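Local coordinates for protein lipid A deacylase PagL (Pseudomonas aeruginosa, PDB 2ERV) that hydrolyses the ester bond at the 3 position of lipid A in the bacterial outer membrane, releasing the primary fatty acyl chain, at residues T16-L21 / G121-H126; G44-E49 / I125-A130. All coordinates share one frame; numbering follows the deposited sequence.

Contact 1 of 2, residues T16-L21 / G121-H126. With CXE (pentaethylene glycol monodecyl ether), chain G.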
loop_
_atom_site.group_PDB
_atom_site.type_symbol
_atom_site.label_atom_id
_atom_site.label_comp_id
_atom_site.label_asym_id
_atom_site.label_seq_id
_atom_site.Cartn_x
_atom_site.Cartn_y
_atom_site.Cartn_z
ATOM N N THR A 16 1.700 11.760 2.568
ATOM C CA THR A 16 0.990 11.043 1.550
ATOM C C THR A 16 -0.343 10.736 2.154
ATOM O O THR A 16 -0.473 10.592 3.401
ATOM C CB THR A 16 1.650 9.680 1.222
ATOM O OG1 THR A 16 1.704 8.885 2.423
ATOM C CG2 THR A 16 3.123 9.841 0.802
ATOM N N TYR A 17 -1.351 10.642 1.306
ATOM C CA TYR A 17 -2.698 10.369 1.806
ATOM C C TYR A 17 -3.253 9.390 0.823
ATOM O O TYR A 17 -3.177 9.664 -0.368
ATOM C CB TYR A 17 -3.552 11.665 1.761
ATOM C CG TYR A 17 -2.998 12.780 2.603
ATOM C CD1 TYR A 17 -3.260 12.848 3.979
ATOM C CD2 TYR A 17 -2.190 13.760 2.034
ATOM C CE1 TYR A 17 -2.726 13.885 4.762
ATOM C CE2 TYR A 17 -1.662 14.792 2.791
ATOM C CZ TYR A 17 -1.933 14.846 4.139
ATOM O OH TYR A 17 -1.378 15.864 4.867
ATOM N N ARG A 18 -3.841 8.281 1.284
ATOM C CA ARG A 18 -4.260 7.230 0.364
ATOM C C ARG A 18 -5.666 6.771 0.644
ATOM O O ARG A 18 -6.022 6.500 1.790
ATOM C CB ARG A 18 -3.310 6.017 0.447
ATOM C CG ARG A 18 -3.707 4.864 -0.499
ATOM C CD ARG A 18 -2.865 3.652 -0.220
ATOM N NE ARG A 18 -3.305 2.452 -0.941
ATOM C CZ ARG A 18 -2.601 1.830 -1.871
ATOM N NH1 ARG A 18 -1.415 2.299 -2.233
ATOM N NH2 ARG A 18 -3.088 0.713 -2.438
ATOM N N LEU A 19 -6.470 6.666 -0.401
ATOM C CA LEU A 19 -7.812 6.093 -0.230
ATOM C C LEU A 19 -7.821 4.832 -1.049
ATOM O O LEU A 19 -7.255 4.831 -2.139
ATOM C CB LEU A 19 -8.847 7.065 -0.785
ATOM C CG LEU A 19 -9.210 8.274 0.073
ATOM C CD1 LEU A 19 -10.213 9.158 -0.750
ATOM C CD2 LEU A 19 -9.879 7.833 1.417
ATOM N N GLY A 20 -8.444 3.765 -0.539
ATOM C CA GLY A 20 -8.286 2.473 -1.161
ATOM C C GLY A 20 -9.558 1.643 -1.138
ATOM O O GLY A 20 -10.452 1.857 -0.325
ATOM N N LEU A 21 -9.636 0.693 -2.053
ATOM C CA LEU A 21 -10.696 -0.311 -2.005
ATOM C C LEU A 21 -10.000 -1.656 -2.093
ATOM O O LEU A 21 -9.028 -1.764 -2.839
ATOM C CB LEU A 21 -11.602 -0.157 -3.237
ATOM C CG LEU A 21 -12.566 1.051 -3.302
ATOM C CD1 LEU A 21 -13.227 1.177 -4.700
ATOM C CD2 LEU A 21 -13.596 0.911 -2.208
ATOM N N GLY A 121 -3.491 -0.826 10.828
ATOM C CA GLY A 121 -2.155 -1.368 10.636
ATOM C C GLY A 121 -1.217 -0.323 10.130
ATOM O O GLY A 121 -1.586 0.853 10.076
ATOM N N VAL A 122 0.007 -0.756 9.856
ATOM C CA VAL A 122 1.010 0.055 9.228
ATOM C C VAL A 122 1.425 -0.580 7.895
ATOM O O VAL A 122 1.319 -1.802 7.682
ATOM C CB VAL A 122 2.254 0.273 10.155
ATOM C CG1 VAL A 122 1.862 1.215 11.337
ATOM C CG2 VAL A 122 2.792 -1.069 10.664
ATOM N N ARG A 123 1.873 0.275 6.989
ATOM C CA ARG A 123 2.260 -0.188 5.654
ATOM C C ARG A 123 3.555 0.538 5.280
ATOM O O ARG A 123 3.718 1.716 5.603
ATOM C CB ARG A 123 1.178 0.271 4.709
ATOM C CG ARG A 123 0.906 -0.647 3.600
ATOM C CD ARG A 123 -0.576 -0.800 3.380
ATOM N NE ARG A 123 -1.227 0.488 3.197
ATOM C CZ ARG A 123 -2.518 0.632 2.973
ATOM N NH1 ARG A 123 -3.245 -0.445 2.899
ATOM N NH2 ARG A 123 -3.071 1.849 2.814
ATOM N N ALA A 124 4.461 -0.141 4.601
ATOM C CA ALA A 124 5.581 0.560 3.950
ATOM C C ALA A 124 5.480 0.193 2.463
ATOM O O ALA A 124 5.386 -0.996 2.151
ATOM C CB ALA A 124 6.895 0.067 4.546
ATOM N N ILE A 125 5.439 1.190 1.572
ATOM C CA ILE A 125 5.281 0.936 0.147
ATOM C C ILE A 125 6.372 1.671 -0.588
ATOM O O ILE A 125 6.679 2.815 -0.256
ATOM C CB ILE A 125 3.898 1.404 -0.389
ATOM C CG1 ILE A 125 2.769 0.829 0.491
ATOM C CG2 ILE A 125 3.760 0.983 -1.845
ATOM C CD1 ILE A 125 1.383 1.368 0.158
ATOM N N HIS A 126 6.978 0.989 -1.557
ATOM C CA HIS A 126 7.997 1.610 -2.411
ATOM C C HIS A 126 7.635 1.556 -3.889
ATOM O O HIS A 126 7.113 0.548 -4.379
ATOM C CB HIS A 126 9.347 0.902 -2.163
ATOM C CG HIS A 126 10.364 1.128 -3.243
ATOM N ND1 HIS A 126 11.118 2.283 -3.328
ATOM C CD2 HIS A 126 10.775 0.331 -4.263
ATOM C CE1 HIS A 126 11.943 2.189 -4.366
ATOM N NE2 HIS A 126 11.737 1.025 -4.960
HETATM C C4 CXE G . -8.414 3.531 -7.539
HETATM C C5 CXE G . -9.637 3.299 -6.675
HETATM C C6 CXE G . -9.541 4.032 -5.352
HETATM C C7 CXE G . -10.938 4.137 -4.762
HETATM C C8 CXE G . -11.028 5.190 -3.669
HETATM C C9 CXE G . -12.261 4.926 -2.821
HETATM C C10 CXE G . -13.194 6.131 -2.898
HETATM O O11 CXE G . -14.173 6.091 -1.854
HETATM C C12 CXE G . -13.940 7.085 -0.851
HETATM C C13 CXE G . -15.143 7.994 -0.709
HETATM O O14 CXE G . -15.388 8.148 0.681
HETATM C C15 CXE G . -16.441 9.050 0.947
HETATM C C16 CXE G . -16.226 9.586 2.361
HETATM O O HOH W 1 -5.777 3.378 1.993
#
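The guanidinium groups of Arg-18 and Arg-123 meet obliquely, their planes 53° apart, so neither lies flat on the other. Water 1 sits at the edge of both groups, in the plane of each, and accepts a hydrogen bond from Arg-123 NH2 at 3.2 Å. The same water gives a weak bond to the carbonyl oxygen of Arg-18, linking the Arg-123 side chain to the backbone of the facing strand. Arg-18 NE lies 3.8 Å from Arg-123 NH2, but the nearest meeting is with the aliphatic part of the chain, where Arg-18 CD stands 3.5 Å from Arg-123 NH2. The two side chains cross at about a right angle. Arg-18 is stretched out, with CG anti to the backbone N (chi1 180°) and the chain extended as far as NE, which carries its head well into the barrel interior. Arg-123 gets there by a different route, bending at chi2 and chi3. On the same strand, Ile-125 offers its end methyl, CD1, to Arg-18 NH1 at 3.8 Å. The outer surface of strand 15-24 is apolar by contrast: Leu-21 CD1 touches C7 of a detergent decyl chain at 3.7 Å, a place probably occupied by lipid in the membrane. In this buried setting Arg-18 also forms salt bridges with Asp-42 and Glu-105, and those carboxylates probably pay for much of the positive charge gathered here with Arg-107. The chemistry is that of a buried charged core with a bridging water, enclosed by a wall that is apolar outside.

Contact 2 of 2, residues G44-E49 / I125-A130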
loop_
_atom_site.group_PDB
_atom_site.type_symbol
_atom_site.label_atom_id
_atom_site.label_comp_id
_atom_site.label_asym_id
_atom_site.label_seq_id
_atom_site.Cartn_x
_atom_site.Cartn_y
_atom_site.Cartn_z
ATOM N N GLY A 44 -5.687 1.587 -5.067
ATOM C CA GLY A 44 -5.284 2.706 -4.228
ATOM C C GLY A 44 -5.255 4.000 -5.012
ATOM O O GLY A 44 -4.815 4.042 -6.173
ATOM N N TYR A 45 -5.750 5.063 -4.394
ATOM C CA TYR A 45 -5.576 6.371 -4.987
ATOM C C TYR A 45 -4.742 7.176 -3.958
ATOM O O TYR A 45 -5.162 7.292 -2.824
ATOM C CB TYR A 45 -6.941 7.049 -5.266
ATOM C CG TYR A 45 -6.720 8.517 -5.319
ATOM C CD1 TYR A 45 -6.027 9.092 -6.388
ATOM C CD2 TYR A 45 -7.070 9.332 -4.237
ATOM C CE1 TYR A 45 -5.748 10.446 -6.405
ATOM C CE2 TYR A 45 -6.787 10.701 -4.234
ATOM C CZ TYR A 45 -6.124 11.248 -5.327
ATOM O OH TYR A 45 -5.821 12.607 -5.323
ATOM N N THR A 46 -3.587 7.726 -4.346
ATOM C CA THR A 46 -2.688 8.345 -3.344
ATOM C C THR A 46 -2.425 9.750 -3.763
ATOM O O THR A 46 -2.202 10.002 -4.943
ATOM C CB THR A 46 -1.344 7.567 -3.216
ATOM O OG1 THR A 46 -1.615 6.190 -2.851
ATOM C CG2 THR A 46 -0.463 8.128 -2.085
ATOM N N TYR A 47 -2.476 10.669 -2.803
ATOM C CA TYR A 47 -1.979 12.018 -3.053
ATOM C C TYR A 47 -0.637 12.167 -2.331
ATOM O O TYR A 47 -0.495 11.742 -1.183
ATOM C CB TYR A 47 -2.975 13.080 -2.517
ATOM C CG TYR A 47 -2.460 14.489 -2.637
ATOM C CD1 TYR A 47 -2.535 15.154 -3.847
ATOM C CD2 TYR A 47 -1.911 15.157 -1.556
ATOM C CE1 TYR A 47 -2.055 16.440 -3.987
ATOM C CE2 TYR A 47 -1.423 16.490 -1.704
ATOM C CZ TYR A 47 -1.519 17.084 -2.920
ATOM O OH TYR A 47 -1.085 18.372 -3.127
ATOM N N TRP A 48 0.315 12.788 -3.019
ATOM C CA TRP A 48 1.675 12.958 -2.548
ATOM C C TRP A 48 1.913 14.438 -2.470
ATOM O O TRP A 48 1.926 15.081 -3.529
ATOM C CB TRP A 48 2.665 12.419 -3.609
ATOM C CG TRP A 48 2.489 10.905 -3.902
ATOM C CD1 TRP A 48 1.535 10.328 -4.729
ATOM C CD2 TRP A 48 3.204 9.816 -3.309
ATOM N NE1 TRP A 48 1.647 8.951 -4.705
ATOM C CE2 TRP A 48 2.664 8.612 -3.835
ATOM C CE3 TRP A 48 4.272 9.722 -2.384
ATOM C CZ2 TRP A 48 3.157 7.343 -3.467
ATOM C CZ3 TRP A 48 4.751 8.490 -2.045
ATOM C CH2 TRP A 48 4.201 7.304 -2.566
ATOM N N GLU A 49 2.181 14.944 -1.276
ATOM C CA GLU A 49 2.550 16.328 -1.048
ATOM C C GLU A 49 3.745 16.699 -1.924
ATOM O O GLU A 49 4.656 15.871 -2.147
ATOM C CB GLU A 49 2.903 16.551 0.421
ATOM C CG GLU A 49 3.224 17.996 0.789
ATOM C CD GLU A 49 3.816 18.187 2.177
ATOM O OE1 GLU A 49 4.054 17.212 2.929
ATOM O OE2 GLU A 49 4.042 19.370 2.535
ATOM N N ILE A 125 5.439 1.190 1.572
ATOM C CA ILE A 125 5.281 0.936 0.147
ATOM C C ILE A 125 6.372 1.671 -0.588
ATOM O O ILE A 125 6.679 2.815 -0.256
ATOM C CB ILE A 125 3.898 1.404 -0.389
ATOM C CG1 ILE A 125 2.769 0.829 0.491
ATOM C CG2 ILE A 125 3.760 0.983 -1.845
ATOM C CD1 ILE A 125 1.383 1.368 0.158
ATOM N N HIS A 126 6.978 0.989 -1.557
ATOM C CA HIS A 126 7.997 1.610 -2.411
ATOM C C HIS A 126 7.635 1.556 -3.889
ATOM O O HIS A 126 7.113 0.548 -4.379
ATOM C CB HIS A 126 9.347 0.902 -2.163
ATOM C CG HIS A 126 10.364 1.128 -3.243
ATOM N ND1 HIS A 126 11.118 2.283 -3.328
ATOM C CD2 HIS A 126 10.775 0.331 -4.263
ATOM C CE1 HIS A 126 11.943 2.189 -4.366
ATOM N NE2 HIS A 126 11.737 1.025 -4.960
ATOM N N TYR A 127 7.929 2.631 -4.604
ATOM C CA TYR A 127 7.583 2.692 -6.009
ATOM C C TYR A 127 8.845 2.995 -6.808
ATOM O O TYR A 127 9.560 3.944 -6.485
ATOM C CB TYR A 127 6.586 3.847 -6.257
ATOM C CG TYR A 127 5.251 3.687 -5.561
ATOM C CD1 TYR A 127 4.173 3.084 -6.220
ATOM C CD2 TYR A 127 5.067 4.151 -4.252
ATOM C CE1 TYR A 127 2.923 2.940 -5.582
ATOM C CE2 TYR A 127 3.812 4.033 -3.614
ATOM C CZ TYR A 127 2.759 3.417 -4.290
ATOM O OH TYR A 127 1.516 3.278 -3.680
ATOM N N SER A 128 9.138 2.191 -7.830
ATOM C CA SER A 128 10.278 2.500 -8.736
ATOM C C SER A 128 10.097 1.707 -10.018
ATOM O O SER A 128 9.162 0.963 -10.106
ATOM C CB SER A 128 11.645 2.259 -8.085
ATOM O OG SER A 128 11.748 0.910 -7.631
ATOM N N ASN A 129 11.000 1.855 -10.990
ATOM C CA ASN A 129 10.765 1.305 -12.326
ATOM C C ASN A 129 11.791 0.228 -12.736
ATOM O O ASN A 129 11.843 -0.197 -13.909
ATOM C CB ASN A 129 10.625 2.457 -13.379
ATOM C CG ASN A 129 11.912 3.284 -13.547
ATOM O OD1 ASN A 129 13.039 2.739 -13.574
ATOM N ND2 ASN A 129 11.760 4.586 -13.666
ATOM N N ALA A 130 12.542 -0.257 -11.747
ATOM C CA ALA A 130 13.547 -1.305 -11.909
ATOM C C ALA A 130 14.671 -0.923 -12.872
ATOM O O ALA A 130 15.280 -1.811 -13.503
ATOM C CB ALA A 130 12.914 -2.611 -12.306
HETATM O O HOH W 2 0.320 4.620 -1.643
#
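Across the interior of the eight-stranded antiparallel outer-membrane beta barrel, Trp-48 and Tyr-127 meet from strands 35-48 and 119-128, the second of which carries part of the catalytic triad. The benzo end of the indole makes the contact. Trp-48 CZ2 reaches Tyr-127 CE2 at 3.4 Å, and CH2 of the same indole lies 3.5 Å from that carbon, so the CZ2-CH2 rim of the indole lies against the CD2-CE2 side of the tyrosine, closest at CE2. CE2 lies near the indole plane, at its edge; the ring planes are 83° apart, yet the approach is oblique, and the pair is neither a stack nor an edge-to-face pair. Both side chains leave their strands toward each other, and with CG anti to the carbonyl carbon (chi1 -61° for Trp-48 and -63° for Tyr-127) the rings meet. From the same strand as the tryptophan, Thr-46 CG2 lies over one indole face, offset toward its rim, 3.4 Å above the ring plane, while NE1 of Trp-48 is hydrogen-bonded to Ser-59. Phe-88 presents a further ring to both aromatics, edge-to-face with Tyr-127. Beyond the rings the contact turns polar: Tyr-127 OH and Thr-46 OG1 are too far apart to bond directly, and water 2 bridges them, at 2.7 Å from the tyrosine OH. The neighbours of Tyr-127 in sequence serve catalysis. His-126 points away from strand 35-48, and its ND1 is hydrogen-bonded to the active-site Glu-140. His-126 NE2 and Ser-128 OG, also of the active site, share a 2.7 Å hydrogen bond.

In the fold
Contacts 1 and 2 have centres about 9 Å apart inside one beta barrel and share strand 119-128, with Ile-125 and His-126 common to both. Along the chain, residues 16-21 come first, then 44-49, and last the strand that both face. Strand 119-128 pairs with neither 15-24 nor 35-48, so both contacts are made across the barrel interior. Strands 15-24 and 35-48 are themselves antiparallel neighbours; their pairing includes a probable hydrogen bond of 2.7 Å from Tyr-47 N to Tyr-17 O. The arginine cluster of contact 1 adjoins the aromatic pair of contact 2, with Arg-18 NH1 packing against Tyr-127 OH, behind a strand whose outer surface bears His-126 and Ser-128 of the active site.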